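Local coordinates for protein secretion chaperonin CsaA (Picrophilus torridus, PDB 5ZDI) that probably binds tRNA through an OB-fold domain and is thought to act as a chaperone in protein secretion, at residues Leu33-Gly38 with Ser79-Leu84. Numbering follows the deposited sequence.
Sequences LKIYFG and SEVLVL
Val83 CG2 is the methyl on which two side chains of the 33-38 segment converge: Ile35 CD1 comes to 3.7 Å from Val83 CG2, and Leu33 CD1 to 4.1 Å from the same Val83 CG2. The isoleucine runs in at a slant, whereas the leucine and the valine meet at about a right angle. With CD1 anti to CA (chi2 178°), the Ile35 chain is extended and its terminal methyl also lies 4.2 Å from Val81 CG2, bridging the two valines. The second group is aromatic against aliphatic. Phe37 and Val81 reach toward each other tip to tip; Phe37 CE2 is 4.0 Å from Val81 CG1, and Val81 CG2 is equally close to Phe37 CE2 and CZ, so both methyls bear on the far end of the ring, with CG1 approaching it obliquely. No hydrogen bond links the segments, whose backbones stay far apart, with Ile35 CA 9.1 Å from Val81 CA. The contact is thus purely apolar, made by alternate residues of each segment pointing into the interior of the OB-type barrel. The strands 31-36 and 77-88 are not paired with each other. Strand 31-36 bonds to 12-22 and 43-48, strand 77-88 pairs with 62-66, 72-74 and 91-97; Ile63 and Ala65 of 62-66 extend the core beside Ile35, Phe37 and Val81, while Leu33 also packs on Val20 of 12-22 and Ala48 of 43-48.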
# COMPACT_ATOMS: atom_id res chain seq x y z
N LEU A 33 -9.83 15.50 -1.52
CA LEU A 33 -8.93 15.22 -2.60
C LEU A 33 -9.69 14.77 -3.85
O LEU A 33 -10.61 13.97 -3.75
CB LEU A 33 -8.04 13.99 -2.23
CG LEU A 33 -7.30 14.03 -0.94
CD1 LEU A 33 -6.45 12.78 -0.80
CD2 LEU A 33 -6.41 15.24 -0.92
N LYS A 34 -9.29 15.31 -5.00
CA LYS A 34 -9.76 14.87 -6.30
C LYS A 34 -8.58 14.16 -6.97
O LYS A 34 -7.53 14.74 -7.19
CB LYS A 34 -10.31 16.03 -7.10
CG LYS A 34 -10.69 15.57 -8.49
CD LYS A 34 -11.39 16.72 -9.20
CE LYS A 34 -11.66 16.36 -10.62
NZ LYS A 34 -12.61 17.43 -11.06
N ILE A 35 -8.76 12.86 -7.23
CA ILE A 35 -7.66 11.95 -7.59
C ILE A 35 -8.00 11.28 -8.94
O ILE A 35 -9.17 10.83 -9.16
CB ILE A 35 -7.55 10.84 -6.54
CG1 ILE A 35 -7.45 11.45 -5.16
CG2 ILE A 35 -6.40 9.91 -6.84
CD1 ILE A 35 -7.38 10.49 -4.02
N TYR A 36 -7.00 11.22 -9.79
CA TYR A 36 -7.15 10.61 -11.15
C TYR A 36 -6.61 9.22 -11.09
O TYR A 36 -5.54 9.01 -10.59
CB TYR A 36 -6.37 11.41 -12.16
CG TYR A 36 -6.48 10.85 -13.59
CD1 TYR A 36 -7.72 10.80 -14.25
CD2 TYR A 36 -5.34 10.39 -14.28
CE1 TYR A 36 -7.81 10.33 -15.56
CE2 TYR A 36 -5.45 9.83 -15.57
CZ TYR A 36 -6.68 9.83 -16.18
OH TYR A 36 -6.78 9.30 -17.47
N PHE A 37 -7.39 8.24 -11.59
CA PHE A 37 -7.08 6.81 -11.50
C PHE A 37 -7.03 6.20 -12.92
O PHE A 37 -7.21 5.01 -13.11
CB PHE A 37 -8.19 6.15 -10.69
CG PHE A 37 -8.02 6.35 -9.22
CD1 PHE A 37 -7.08 5.60 -8.49
CD2 PHE A 37 -8.85 7.22 -8.52
CE1 PHE A 37 -6.89 5.77 -7.13
CE2 PHE A 37 -8.70 7.39 -7.13
CZ PHE A 37 -7.73 6.69 -6.45
N GLY A 38 -6.83 7.04 -13.93
CA GLY A 38 -6.58 6.52 -15.29
C GLY A 38 -7.85 6.66 -16.14
O GLY A 38 -8.96 6.99 -15.64
N SER A 79 -17.06 10.47 -0.06
CA SER A 79 -15.71 9.94 -0.18
C SER A 79 -15.85 8.61 -0.91
O SER A 79 -16.45 7.68 -0.39
CB SER A 79 -15.07 9.78 1.15
OG SER A 79 -13.73 9.34 0.97
N GLU A 80 -15.21 8.53 -2.06
CA GLU A 80 -15.37 7.42 -3.01
C GLU A 80 -14.28 6.40 -2.94
O GLU A 80 -14.46 5.28 -3.45
CB GLU A 80 -15.48 7.90 -4.40
CG GLU A 80 -16.74 8.74 -4.61
CD GLU A 80 -16.74 9.45 -5.99
OE1 GLU A 80 -15.81 10.22 -6.36
OE2 GLU A 80 -17.76 9.27 -6.72
N VAL A 81 -13.12 6.82 -2.46
CA VAL A 81 -11.94 5.89 -2.32
C VAL A 81 -11.24 6.16 -0.98
O VAL A 81 -11.39 7.23 -0.40
CB VAL A 81 -10.89 6.06 -3.44
CG1 VAL A 81 -11.48 5.74 -4.81
CG2 VAL A 81 -10.29 7.46 -3.44
N LEU A 82 -10.46 5.17 -0.53
CA LEU A 82 -9.69 5.26 0.71
C LEU A 82 -8.23 5.36 0.29
O LEU A 82 -7.70 4.37 -0.29
CB LEU A 82 -9.87 4.01 1.57
CG LEU A 82 -9.03 3.91 2.87
CD1 LEU A 82 -9.43 5.01 3.85
CD2 LEU A 82 -9.00 2.51 3.40
N VAL A 83 -7.60 6.45 0.64
CA VAL A 83 -6.20 6.67 0.39
C VAL A 83 -5.39 5.99 1.52
O VAL A 83 -5.73 6.16 2.68
CB VAL A 83 -5.87 8.12 0.31
CG1 VAL A 83 -4.36 8.34 0.04
CG2 VAL A 83 -6.63 8.72 -0.84
N LEU A 84 -4.36 5.21 1.17
CA LEU A 84 -3.68 4.37 2.18
C LEU A 84 -2.53 5.11 2.74
O LEU A 84 -1.69 5.67 1.98
CB LEU A 84 -3.19 3.07 1.59
CG LEU A 84 -4.42 2.24 1.09
CD1 LEU A 84 -3.85 0.92 0.62
CD2 LEU A 84 -5.48 2.14 2.14